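Dihydrofolate reductase, putative (Aspergillus flavus, PDB 6DRS) probably catalyses the NADPH-dependent reduction of dihydrofolate to tetrahydrofolate, and is a target of antifolate inhibitors. Local coordinates at residues Thr8-Thr13 with Met41-Arg46; Pro35-Asp40 with Thr179-Lys184; Thr164-Gly169 with Val174-Thr179. All coordinates share one frame; numbering follows the deposited sequence.

Contact 1. Residues Thr8-Thr13 with Met41-Arg46; sequences TLIVAT and MSFFAR. With H8A (3-{[(3R)-7,9-diamino-3-methyl-2,3-dihydrofuro[2,3-f]quinazolin-4-yl]oxy}benzonitrile), chain G.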
loop_
_atom_site.group_PDB
_atom_site.type_symbol
_atom_site.label_atom_id
_atom_site.label_comp_id
_atom_site.label_asym_id
_atom_site.label_seq_id
_atom_site.Cartn_x
_atom_site.Cartn_y
_atom_site.Cartn_z
ATOM N N THR A 8 1.754 8.830 3.282
ATOM C CA THR A 8 1.953 7.590 4.000
ATOM C C THR A 8 2.409 6.511 3.006
ATOM O O THR A 8 1.689 6.196 2.065
ATOM C CB THR A 8 0.672 7.199 4.747
ATOM O OG1 THR A 8 0.317 8.287 5.607
ATOM C CG2 THR A 8 0.819 5.918 5.532
ATOM N N LEU A 9 3.605 5.972 3.227
ATOM C CA LEU A 9 4.065 4.719 2.592
ATOM C C LEU A 9 3.535 3.537 3.410
ATOM O O LEU A 9 3.654 3.519 4.647
ATOM C CB LEU A 9 5.594 4.707 2.585
ATOM C CG LEU A 9 6.260 5.647 1.588
ATOM C CD1 LEU A 9 5.859 7.091 1.843
ATOM C CD2 LEU A 9 7.776 5.479 1.642
ATOM N N ILE A 10 2.898 2.578 2.750
ATOM C CA ILE A 10 2.491 1.371 3.435
ATOM C C ILE A 10 3.122 0.182 2.714
ATOM O O ILE A 10 3.080 0.097 1.458
ATOM C CB ILE A 10 0.964 1.258 3.523
ATOM C CG1 ILE A 10 0.557 0.029 4.329
ATOM C CG2 ILE A 10 0.314 1.300 2.143
ATOM C CD1 ILE A 10 -0.931 -0.139 4.481
ATOM N N VAL A 11 3.667 -0.729 3.513
ATOM C CA VAL A 11 4.549 -1.798 2.991
ATOM C C VAL A 11 4.513 -2.978 3.955
ATOM O O VAL A 11 4.314 -2.781 5.162
ATOM C CB VAL A 11 5.991 -1.268 2.826
ATOM C CG1 VAL A 11 6.650 -1.022 4.177
ATOM C CG2 VAL A 11 6.867 -2.166 1.955
ATOM N N ALA A 12 4.674 -4.195 3.429
ATOM C CA ALA A 12 5.012 -5.365 4.255
ATOM C C ALA A 12 6.485 -5.733 3.995
ATOM O O ALA A 12 6.921 -5.758 2.837
ATOM C CB ALA A 12 4.058 -6.509 3.997
ATOM N N THR A 13 7.287 -5.897 5.052
ATOM C CA THR A 13 8.689 -6.305 4.875
ATOM C C THR A 13 8.982 -7.601 5.643
ATOM O O THR A 13 8.244 -7.970 6.586
ATOM C CB THR A 13 9.703 -5.214 5.230
ATOM O OG1 THR A 13 9.708 -5.072 6.649
ATOM C CG2 THR A 13 9.418 -3.905 4.547
ATOM N N MET A 41 -3.283 -8.744 3.977
ATOM C CA MET A 41 -4.141 -8.395 2.842
ATOM C C MET A 41 -5.366 -7.600 3.305
ATOM O O MET A 41 -5.713 -6.587 2.699
ATOM C CB MET A 41 -4.705 -9.657 2.186
ATOM C CG MET A 41 -3.687 -10.457 1.455
ATOM S SD MET A 41 -2.983 -9.533 0.085
ATOM C CE MET A 41 -2.274 -10.922 -0.815
ATOM N N SER A 42 -6.065 -8.121 4.316
ATOM C CA SER A 42 -7.273 -7.460 4.749
ATOM C C SER A 42 -6.925 -6.123 5.434
ATOM O O SER A 42 -7.636 -5.102 5.269
ATOM C CB SER A 42 -8.142 -8.386 5.581
ATOM O OG SER A 42 -7.544 -8.648 6.841
ATOM N N PHE A 43 -5.809 -6.113 6.161
ATOM C CA PHE A 43 -5.327 -4.918 6.803
ATOM C C PHE A 43 -4.994 -3.872 5.737
ATOM O O PHE A 43 -5.364 -2.695 5.857
ATOM C CB PHE A 43 -4.136 -5.203 7.729
ATOM C CG PHE A 43 -3.447 -3.963 8.263
ATOM C CD1 PHE A 43 -3.894 -3.334 9.423
ATOM C CD2 PHE A 43 -2.328 -3.431 7.628
ATOM C CE1 PHE A 43 -3.243 -2.214 9.929
ATOM C CE2 PHE A 43 -1.688 -2.303 8.119
ATOM C CZ PHE A 43 -2.148 -1.686 9.268
ATOM N N PHE A 44 -4.287 -4.298 4.703
ATOM C CA PHE A 44 -3.915 -3.378 3.625
ATOM C C PHE A 44 -5.185 -2.822 2.968
ATOM O O PHE A 44 -5.235 -1.651 2.653
ATOM C CB PHE A 44 -3.031 -4.062 2.579
ATOM C CG PHE A 44 -2.823 -3.245 1.325
ATOM C CD1 PHE A 44 -1.818 -2.279 1.253
ATOM C CD2 PHE A 44 -3.624 -3.452 0.201
ATOM C CE1 PHE A 44 -1.625 -1.534 0.091
ATOM C CE2 PHE A 44 -3.430 -2.696 -0.951
ATOM C CZ PHE A 44 -2.434 -1.741 -1.005
ATOM N N ALA A 45 -6.168 -3.704 2.760
ATOM C CA ALA A 45 -7.386 -3.354 2.054
ATOM C C ALA A 45 -8.184 -2.336 2.887
ATOM O O ALA A 45 -8.504 -1.251 2.385
ATOM C CB ALA A 45 -8.192 -4.596 1.728
ATOM N N ARG A 46 -8.421 -2.650 4.159
ATOM C CA ARG A 46 -9.233 -1.782 5.046
ATOM C C ARG A 46 -8.562 -0.423 5.198
ATOM O O ARG A 46 -9.215 0.589 5.080
ATOM C CB ARG A 46 -9.446 -2.376 6.441
ATOM C CG ARG A 46 -10.267 -3.649 6.434
ATOM C CD ARG A 46 -10.590 -3.952 7.888
ATOM N NE ARG A 46 -9.376 -4.071 8.691
ATOM C CZ ARG A 46 -8.638 -5.170 8.818
ATOM N NH1 ARG A 46 -9.035 -6.318 8.293
ATOM N NH2 ARG A 46 -7.513 -5.121 9.500
HETATM C C2 H8A G . -0.446 -6.346 -1.273
HETATM C C3 H8A G . -0.330 -6.386 0.120
HETATM C C4 H8A G . 0.277 -5.312 0.804
HETATM C C5 H8A G . 0.798 -4.204 0.100
HETATM C C6 H8A G . 0.642 -4.198 -1.306
HETATM C C7 H8A G . 0.057 -5.251 -1.953
HETATM C C8 H8A G . 1.367 -3.169 0.808
HETATM O O1 H8A G . -1.037 -7.365 -1.956
HETATM C C10 H8A G . 0.964 -4.284 2.821
HETATM C C14 H8A G . -2.324 -7.316 -2.462
HETATM C C15 H8A G . -2.683 -8.230 -3.477
HETATM C C16 H8A G . -3.985 -8.204 -4.007
HETATM C C17 H8A G . -4.917 -7.269 -3.519
HETATM C C18 H8A G . -4.597 -6.344 -2.504
HETATM N N9 H8A G . 1.456 -3.231 2.155
HETATM N N11 H8A G . 0.411 -5.324 2.160
HETATM N N12 H8A G . 1.861 -1.999 0.090
HETATM N N13 H8A G . 1.039 -4.389 4.281
HETATM C C19 H8A G . -3.282 -6.385 -1.992
HETATM C C20 H8A G . -5.503 -5.458 -2.062
HETATM N N21 H8A G . -6.306 -4.639 -1.714
HETATM C C22 H8A G . 0.037 -5.040 -3.396
HETATM C C23 H8A G . 0.902 -3.783 -3.521
HETATM O O24 H8A G . 1.037 -3.230 -2.199
HETATM C C25 H8A G . -1.344 -4.559 -3.786
#

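Contact 2. Residues Pro35-Asp40 with Thr179-Lys184; sequences PRIKAD and TNVEKK. With H8A (3-{[(3R)-7,9-diamino-3-methyl-2,3-dihydrofuro[2,3-f]quinazolin-4-yl]oxy}benzonitrile), chain G.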
loop_
_atom_site.group_PDB
_atom_site.type_symbol
_atom_site.label_atom_id
_atom_site.label_comp_id
_atom_site.label_asym_id
_atom_site.label_seq_id
_atom_site.Cartn_x
_atom_site.Cartn_y
_atom_site.Cartn_z
ATOM N N PRO A 35 3.791 -16.859 0.742
ATOM C CA PRO A 35 2.425 -17.267 0.477
ATOM C C PRO A 35 1.479 -16.188 1.034
ATOM O O PRO A 35 1.887 -15.408 1.888
ATOM C CB PRO A 35 2.277 -18.554 1.296
ATOM C CG PRO A 35 3.686 -19.080 1.408
ATOM C CD PRO A 35 4.508 -17.828 1.582
ATOM N N ARG A 36 0.230 -16.190 0.582
ATOM C CA ARG A 36 -0.756 -15.177 0.912
ATOM C C ARG A 36 -0.950 -15.073 2.433
ATOM O O ARG A 36 -1.321 -16.031 3.101
ATOM C CB ARG A 36 -2.066 -15.544 0.208
ATOM C CG ARG A 36 -3.265 -14.680 0.573
ATOM C CD ARG A 36 -4.432 -14.867 -0.384
ATOM N NE ARG A 36 -5.401 -13.787 -0.221
ATOM C CZ ARG A 36 -6.417 -13.801 0.642
ATOM N NH1 ARG A 36 -6.796 -14.942 1.200
ATOM N NH2 ARG A 36 -7.037 -12.671 0.947
ATOM N N ILE A 37 -0.744 -13.878 2.975
ATOM C CA ILE A 37 -1.093 -13.646 4.372
ATOM C C ILE A 37 -2.446 -12.923 4.442
ATOM O O ILE A 37 -2.503 -11.699 4.251
ATOM C CB ILE A 37 0.044 -12.871 5.069
ATOM C CG1 ILE A 37 1.401 -13.522 4.778
ATOM C CG2 ILE A 37 -0.225 -12.746 6.561
ATOM C CD1 ILE A 37 2.625 -12.784 5.282
ATOM N N LYS A 38 -3.518 -13.637 4.788
ATOM C CA LYS A 38 -4.882 -13.041 4.827
ATOM C C LYS A 38 -4.939 -11.809 5.743
ATOM O O LYS A 38 -5.552 -10.814 5.370
ATOM C CB LYS A 38 -5.960 -14.021 5.297
ATOM C CG LYS A 38 -6.659 -14.824 4.206
ATOM C CD LYS A 38 -6.082 -16.232 4.020
ATOM C CE LYS A 38 -6.999 -17.184 3.275
ATOM N NZ LYS A 38 -6.901 -18.560 3.825
ATOM N N ALA A 39 -4.314 -11.862 6.918
ATOM C CA ALA A 39 -4.389 -10.729 7.849
ATOM C C ALA A 39 -3.677 -9.490 7.268
ATOM O O ALA A 39 -4.154 -8.364 7.445
ATOM C CB ALA A 39 -3.843 -11.116 9.202
ATOM N N ASP A 40 -2.563 -9.661 6.561
ATOM C CA ASP A 40 -1.898 -8.485 5.978
ATOM C C ASP A 40 -2.735 -7.886 4.832
ATOM O O ASP A 40 -2.858 -6.668 4.736
ATOM C CB ASP A 40 -0.470 -8.764 5.516
ATOM C CG ASP A 40 0.130 -7.516 4.876
ATOM O OD1 ASP A 40 0.242 -6.487 5.569
ATOM O OD2 ASP A 40 0.421 -7.556 3.664
ATOM N N THR A 179 4.126 -3.642 7.893
ATOM C CA THR A 179 3.855 -4.941 8.450
ATOM C C THR A 179 5.154 -5.759 8.412
ATOM O O THR A 179 5.701 -6.005 7.320
ATOM C CB THR A 179 2.771 -5.692 7.673
ATOM O OG1 THR A 179 1.595 -4.883 7.556
ATOM C CG2 THR A 179 2.454 -7.025 8.321
ATOM N N ASN A 180 5.660 -6.143 9.589
ATOM C CA ASN A 180 6.826 -7.058 9.719
ATOM C C ASN A 180 6.348 -8.500 9.588
ATOM O O ASN A 180 5.397 -8.908 10.251
ATOM C CB ASN A 180 7.573 -6.918 11.046
ATOM C CG ASN A 180 8.125 -5.531 11.189
ATOM O OD1 ASN A 180 8.587 -4.955 10.207
ATOM N ND2 ASN A 180 7.968 -4.959 12.367
ATOM N N VAL A 181 7.026 -9.228 8.699
ATOM C CA VAL A 181 6.697 -10.621 8.368
ATOM C C VAL A 181 7.936 -11.481 8.662
ATOM O O VAL A 181 9.019 -11.212 8.143
ATOM C CB VAL A 181 6.247 -10.767 6.893
ATOM C CG1 VAL A 181 6.070 -12.229 6.499
ATOM C CG2 VAL A 181 4.962 -9.994 6.622
ATOM N N GLU A 182 7.769 -12.497 9.491
ATOM C CA GLU A 182 8.860 -13.386 9.847
ATOM C C GLU A 182 8.389 -14.837 9.773
ATOM O O GLU A 182 7.244 -15.118 10.116
ATOM C CB GLU A 182 9.330 -13.096 11.269
ATOM C CG GLU A 182 10.495 -12.139 11.289
ATOM C CD GLU A 182 10.869 -11.602 12.655
ATOM O OE1 GLU A 182 10.567 -12.281 13.659
ATOM O OE2 GLU A 182 11.453 -10.500 12.699
ATOM N N LYS A 183 9.271 -15.761 9.362
ATOM C CA LYS A 183 8.902 -17.206 9.461
ATOM C C LYS A 183 8.941 -17.634 10.939
ATOM O O LYS A 183 9.738 -17.092 11.725
ATOM C CB LYS A 183 9.852 -18.045 8.606
ATOM C CG LYS A 183 9.662 -17.968 7.095
ATOM C CD LYS A 183 10.206 -19.219 6.432
ATOM C CE LYS A 183 9.936 -19.361 4.947
ATOM N NZ LYS A 183 10.961 -18.607 4.200
ATOM N N LYS A 184 8.065 -18.565 11.343
ATOM C CA LYS A 184 8.184 -19.227 12.670
ATOM C C LYS A 184 9.488 -20.039 12.684
ATOM O O LYS A 184 9.877 -20.595 11.653
ATOM C CB LYS A 184 7.041 -20.213 12.951
ATOM C CG LYS A 184 5.637 -19.794 12.537
ATOM C CD LYS A 184 4.910 -18.989 13.582
ATOM C CE LYS A 184 4.169 -19.856 14.577
ATOM N NZ LYS A 184 2.910 -20.354 13.991
HETATM C C2 H8A G . -0.446 -6.346 -1.273
HETATM C C3 H8A G . -0.330 -6.386 0.120
HETATM C C4 H8A G . 0.277 -5.312 0.804
HETATM C C5 H8A G . 0.798 -4.204 0.100
HETATM C C6 H8A G . 0.642 -4.198 -1.306
HETATM C C7 H8A G . 0.057 -5.251 -1.953
HETATM C C8 H8A G . 1.367 -3.169 0.808
HETATM O O1 H8A G . -1.037 -7.365 -1.956
HETATM C C10 H8A G . 0.964 -4.284 2.821
HETATM C C14 H8A G . -2.324 -7.316 -2.462
HETATM C C15 H8A G . -2.683 -8.230 -3.477
HETATM C C16 H8A G . -3.985 -8.204 -4.007
HETATM C C17 H8A G . -4.917 -7.269 -3.519
HETATM C C18 H8A G . -4.597 -6.344 -2.504
HETATM N N9 H8A G . 1.456 -3.231 2.155
HETATM N N11 H8A G . 0.411 -5.324 2.160
HETATM N N12 H8A G . 1.861 -1.999 0.090
HETATM N N13 H8A G . 1.039 -4.389 4.281
HETATM C C19 H8A G . -3.282 -6.385 -1.992
HETATM C C20 H8A G . -5.503 -5.458 -2.062
HETATM N N21 H8A G . -6.306 -4.639 -1.714
HETATM C C22 H8A G . 0.037 -5.040 -3.396
HETATM C C23 H8A G . 0.902 -3.783 -3.521
HETATM O O24 H8A G . 1.037 -3.230 -2.199
HETATM C C25 H8A G . -1.344 -4.559 -3.786
#

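Contact 3. Residues Thr164-Gly169 with Val174-Thr179; sequences TALGLG and VRIVMT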
loop_
_atom_site.group_PDB
_atom_site.type_symbol
_atom_site.label_atom_id
_atom_site.label_comp_id
_atom_site.label_asym_id
_atom_site.label_seq_id
_atom_site.Cartn_x
_atom_site.Cartn_y
_atom_site.Cartn_z
ATOM N N THR A 164 11.490 7.096 -4.514
ATOM C CA THR A 164 11.103 8.451 -4.945
ATOM C C THR A 164 10.341 9.185 -3.831
ATOM O O THR A 164 10.650 10.353 -3.536
ATOM C CB THR A 164 10.261 8.451 -6.225
ATOM O OG1 THR A 164 10.961 7.671 -7.191
ATOM C CG2 THR A 164 10.083 9.846 -6.781
ATOM N N ALA A 165 9.370 8.521 -3.203
ATOM C CA ALA A 165 8.656 9.160 -2.064
ATOM C C ALA A 165 9.670 9.679 -1.033
ATOM O O ALA A 165 9.607 10.840 -0.630
ATOM C CB ALA A 165 7.641 8.227 -1.451
ATOM N N LEU A 166 10.629 8.840 -0.652
ATOM C CA LEU A 166 11.533 9.166 0.432
ATOM C C LEU A 166 12.452 10.308 0.005
ATOM O O LEU A 166 13.027 10.953 0.850
ATOM C CB LEU A 166 12.327 7.922 0.837
ATOM C CG LEU A 166 11.494 6.815 1.489
ATOM C CD1 LEU A 166 12.276 5.514 1.555
ATOM C CD2 LEU A 166 11.038 7.220 2.882
ATOM N N GLY A 167 12.550 10.565 -1.293
ATOM C CA GLY A 167 13.443 11.587 -1.800
ATOM C C GLY A 167 12.734 12.904 -2.080
ATOM O O GLY A 167 13.382 13.873 -2.466
ATOM N N LEU A 168 11.420 12.969 -1.898
ATOM C CA LEU A 168 10.678 14.222 -2.155
ATOM C C LEU A 168 11.163 15.344 -1.229
ATOM O O LEU A 168 11.440 15.101 -0.056
ATOM C CB LEU A 168 9.186 13.969 -1.930
ATOM C CG LEU A 168 8.369 13.823 -3.205
ATOM C CD1 LEU A 168 9.119 12.990 -4.229
ATOM C CD2 LEU A 168 7.017 13.211 -2.897
ATOM N N GLY A 169 11.232 16.570 -1.760
ATOM C CA GLY A 169 11.641 17.744 -0.974
ATOM C C GLY A 169 10.642 18.085 0.125
ATOM O O GLY A 169 9.444 18.212 -0.143
ATOM N N VAL A 174 6.404 12.393 5.945
ATOM C CA VAL A 174 6.267 11.050 5.392
ATOM C C VAL A 174 6.282 10.048 6.544
ATOM O O VAL A 174 7.066 10.156 7.489
ATOM C CB VAL A 174 7.297 10.703 4.301
ATOM C CG1 VAL A 174 7.392 11.785 3.240
ATOM C CG2 VAL A 174 8.653 10.387 4.891
ATOM N N ARG A 175 5.353 9.118 6.472
ATOM C CA ARG A 175 5.198 8.161 7.520
ATOM C C ARG A 175 5.218 6.790 6.858
ATOM O O ARG A 175 4.758 6.649 5.710
ATOM C CB ARG A 175 3.862 8.381 8.234
ATOM C CG ARG A 175 3.617 9.847 8.538
ATOM C CD ARG A 175 2.218 10.295 8.841
ATOM N NE ARG A 175 1.084 9.668 8.183
ATOM C CZ ARG A 175 -0.154 9.909 8.596
ATOM N NH1 ARG A 175 -1.191 9.377 7.983
ATOM N NH2 ARG A 175 -0.348 10.707 9.631
ATOM N N ILE A 176 5.722 5.800 7.591
ATOM C CA ILE A 176 5.716 4.458 7.081
ATOM C C ILE A 176 4.828 3.593 7.975
ATOM O O ILE A 176 5.077 3.477 9.165
ATOM C CB ILE A 176 7.152 3.911 6.943
ATOM C CG1 ILE A 176 7.942 4.682 5.884
ATOM C CG2 ILE A 176 7.100 2.432 6.612
ATOM C CD1 ILE A 176 9.434 4.469 5.955
ATOM N N VAL A 177 3.797 2.981 7.385
ATOM C CA VAL A 177 3.049 1.941 8.077
ATOM C C VAL A 177 3.575 0.575 7.599
ATOM O O VAL A 177 3.433 0.206 6.394
ATOM C CB VAL A 177 1.541 2.095 7.812
ATOM C CG1 VAL A 177 0.754 0.918 8.349
ATOM C CG2 VAL A 177 1.060 3.423 8.381
ATOM N N MET A 178 4.205 -0.176 8.495
ATOM C CA MET A 178 4.950 -1.342 8.034
ATOM C C MET A 178 4.410 -2.613 8.696
ATOM O O MET A 178 4.231 -2.645 9.922
ATOM C CB MET A 178 6.447 -1.202 8.330
ATOM C CG MET A 178 7.236 -2.447 7.899
ATOM S SD MET A 178 9.026 -2.315 8.103
ATOM C CE MET A 178 9.467 -1.031 6.931
ATOM N N THR A 179 4.126 -3.642 7.893
ATOM C CA THR A 179 3.855 -4.941 8.450
ATOM C C THR A 179 5.154 -5.759 8.412
ATOM O O THR A 179 5.701 -6.005 7.320
ATOM C CB THR A 179 2.771 -5.692 7.673
ATOM O OG1 THR A 179 1.595 -4.883 7.556
ATOM C CG2 THR A 179 2.454 -7.025 8.321
#

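Contact 1. Residues Thr8-Thr13 with Met41-Arg46
The carbonyl oxygen of Ile-10, whose side chain packs on Phe-44, is gripped twice: by the hydroxyl of Tyr-162 and by an amino group of the inhibitor. The second bond, from N12 of H8A to Ile-10 O, is 2.8 Å long and almost straight, with an N-H...O angle of 177°. The strand backbone thus reads one side of the inhibitor while the helix supplies apolar cover. Phe-44 stacks against the ring system: H8A C5 lies 3.4 Å above one face of the Phe-44 ring, nearer its rim than its centre. The benzonitrile arm bends round the same ring, so that nitrile nitrogen N21 of H8A meets its edge in plane, 3.5 Å from Phe-44 CD2. This is the folate site of the dihydrofolate reductase fold, where strand 7-17 of the central sheet and helix 38-49 form two facing walls of the cleft. The nicotinamide cofactor reaches the same strand, since Ala-12 N is hydrogen-bonded to O7N of NADP. Direct contact between the walls rests on one side chain. Ile-10 is fully extended, with CG1 anti to the backbone N (chi1 -176°), and this drives CD1 to the helix, where it meets Phe-44 CD1 at 4.0 Å and Phe-43 CE2 at 4.3 Å. Its other branch, CG2, touches Phe-44 CE1 at the same 4.0 Å. Nearer the start of the helix segment, Met-41 folds back at chi2 (-63°) and lays its sulfur against the aryl ether, with SD 3.4 Å from H8A C14.

Contact 2. Residues Pro35-Asp40 with Thr179-Lys184
Asp-40 and Thr-179 make the tight end of this contact, and OD1 of the aspartate is its focus. Thr-179 OG1 donates to Asp-40 OD1 over 2.9 Å, arriving close to the line of the CG-OD1 bond. The same oxygen accepts from amino nitrogen N13 of H8A at 2.6 Å, with an N-H...O angle of 175°. On the other branch of the carboxylate, Asp-40 OD2 stands 2.7 Å from ring nitrogen N11 of H8A, so both oxygens face the diamino-heterocycle, as in other diaminopyrimidine antifolates bound to this family. Two torsions bring the groups together. Asp-40 holds CG anti to the backbone N (chi1 178°), which swings the carboxylate off the helix, while Thr-179 has OG1 beside its own backbone N and turned to meet it. The threonine, itself at the wall of the inhibitor pocket, helps to hold the carboxylate in this rotation. Its methyl CG2 adds a packing contact against OD1.

The second touch is apolar and also buried: Ile-37, at the N-cap position of the helix, meets Val-181 tip to tip, its CD1 3.7 Å from Val-181 CG1 and 3.9 Å from Val-181 CG2. The solvent side is the chain around Ile-37, where Pro-35, Arg-36 and Lys-38 are exposed.

Strand 237-246 lines the junction as well: Ile-37 rests on Val-237, and Val-181 on Ile-239. On its other side strand 174-183 is hydrogen-bonded to strand 7-17, and the start of helix 38-49 packs against the sheet here, with Asp-40 on Ala-12.

Contact 3. Residues Thr164-Gly169 with Val174-Thr179
Leu-166, Val-174 and Ile-176 meet without any flat group among them, yet all three touch the side chain of Trp-211 on strand 211-213, so that a third element helps to enclose the cluster. The other flat group belongs to Arg-175, between the two strand residues in sequence but with its side chain leaving the strand on the opposite side. Its guanidinium makes a cation-pi contact with Trp-222 and is hydrogen-bonded to the Thr-8 hydroxyl.

The closest approaches across the contact both use one methyl. Leu-166 CD2 lies 4.4 Å from Val-174 CG2 and also 4.4 Å from Ile-176 CD1, and thus bridges two residues that project from the same side of the strand. These are loose van der Waals distances, and the summed buried surface is a modest 117 Å². The CD1 methyl of Ile-176 gets there through a nearly extended chi2 (164°), whereas Val-174 offers CG2, the branch held between its backbone N and carbonyl carbon.

The topology is that of a beta-alpha-beta crossover: strand 150-157 leads into helix 159-167, and the chain then returns as strand 174-183. Both strands run parallel to strand 7-17, which lies between them, and the helix packs over that middle strand, with Ala-165 and Leu-166 touching Leu-9.

Around Gly-167 two backbone bonds span three residues, Gly-167 N to Thr-164 O at 2.9 Å and Leu-168 N to Ala-165 O at 3.1 Å. Leu-168 then turns to helix 135-146, where it packs on Leu-135 and Leu-139. At the strand, main-chain hydrogen bonds join Arg-175 to Leu-7 and Leu-9 on one side, and Ile-176 to Tyr-244 of strand 237-246 on the other.

In the fold
From the N terminus the chain first lays down strand 7-17, and contact 1 closes a short loop when helix 38-49 comes back over it. Contact 2 opens at 35-40, before contact 1 has closed, so the two cross; its long loop, about 140 residues, ends only at strand 174-183. Contact 3, between helix 159-167 and that same strand, lies within this loop, overlapping its closing segment at Thr-179. Strands 7-17 and 174-183 are neighbours, joined by probable backbone bonds such as Thr-13 O to Val-181 N. Contacts 1 and 2 both touch the inhibitor, while contact 3 packs a crossover helix farther along the sheet.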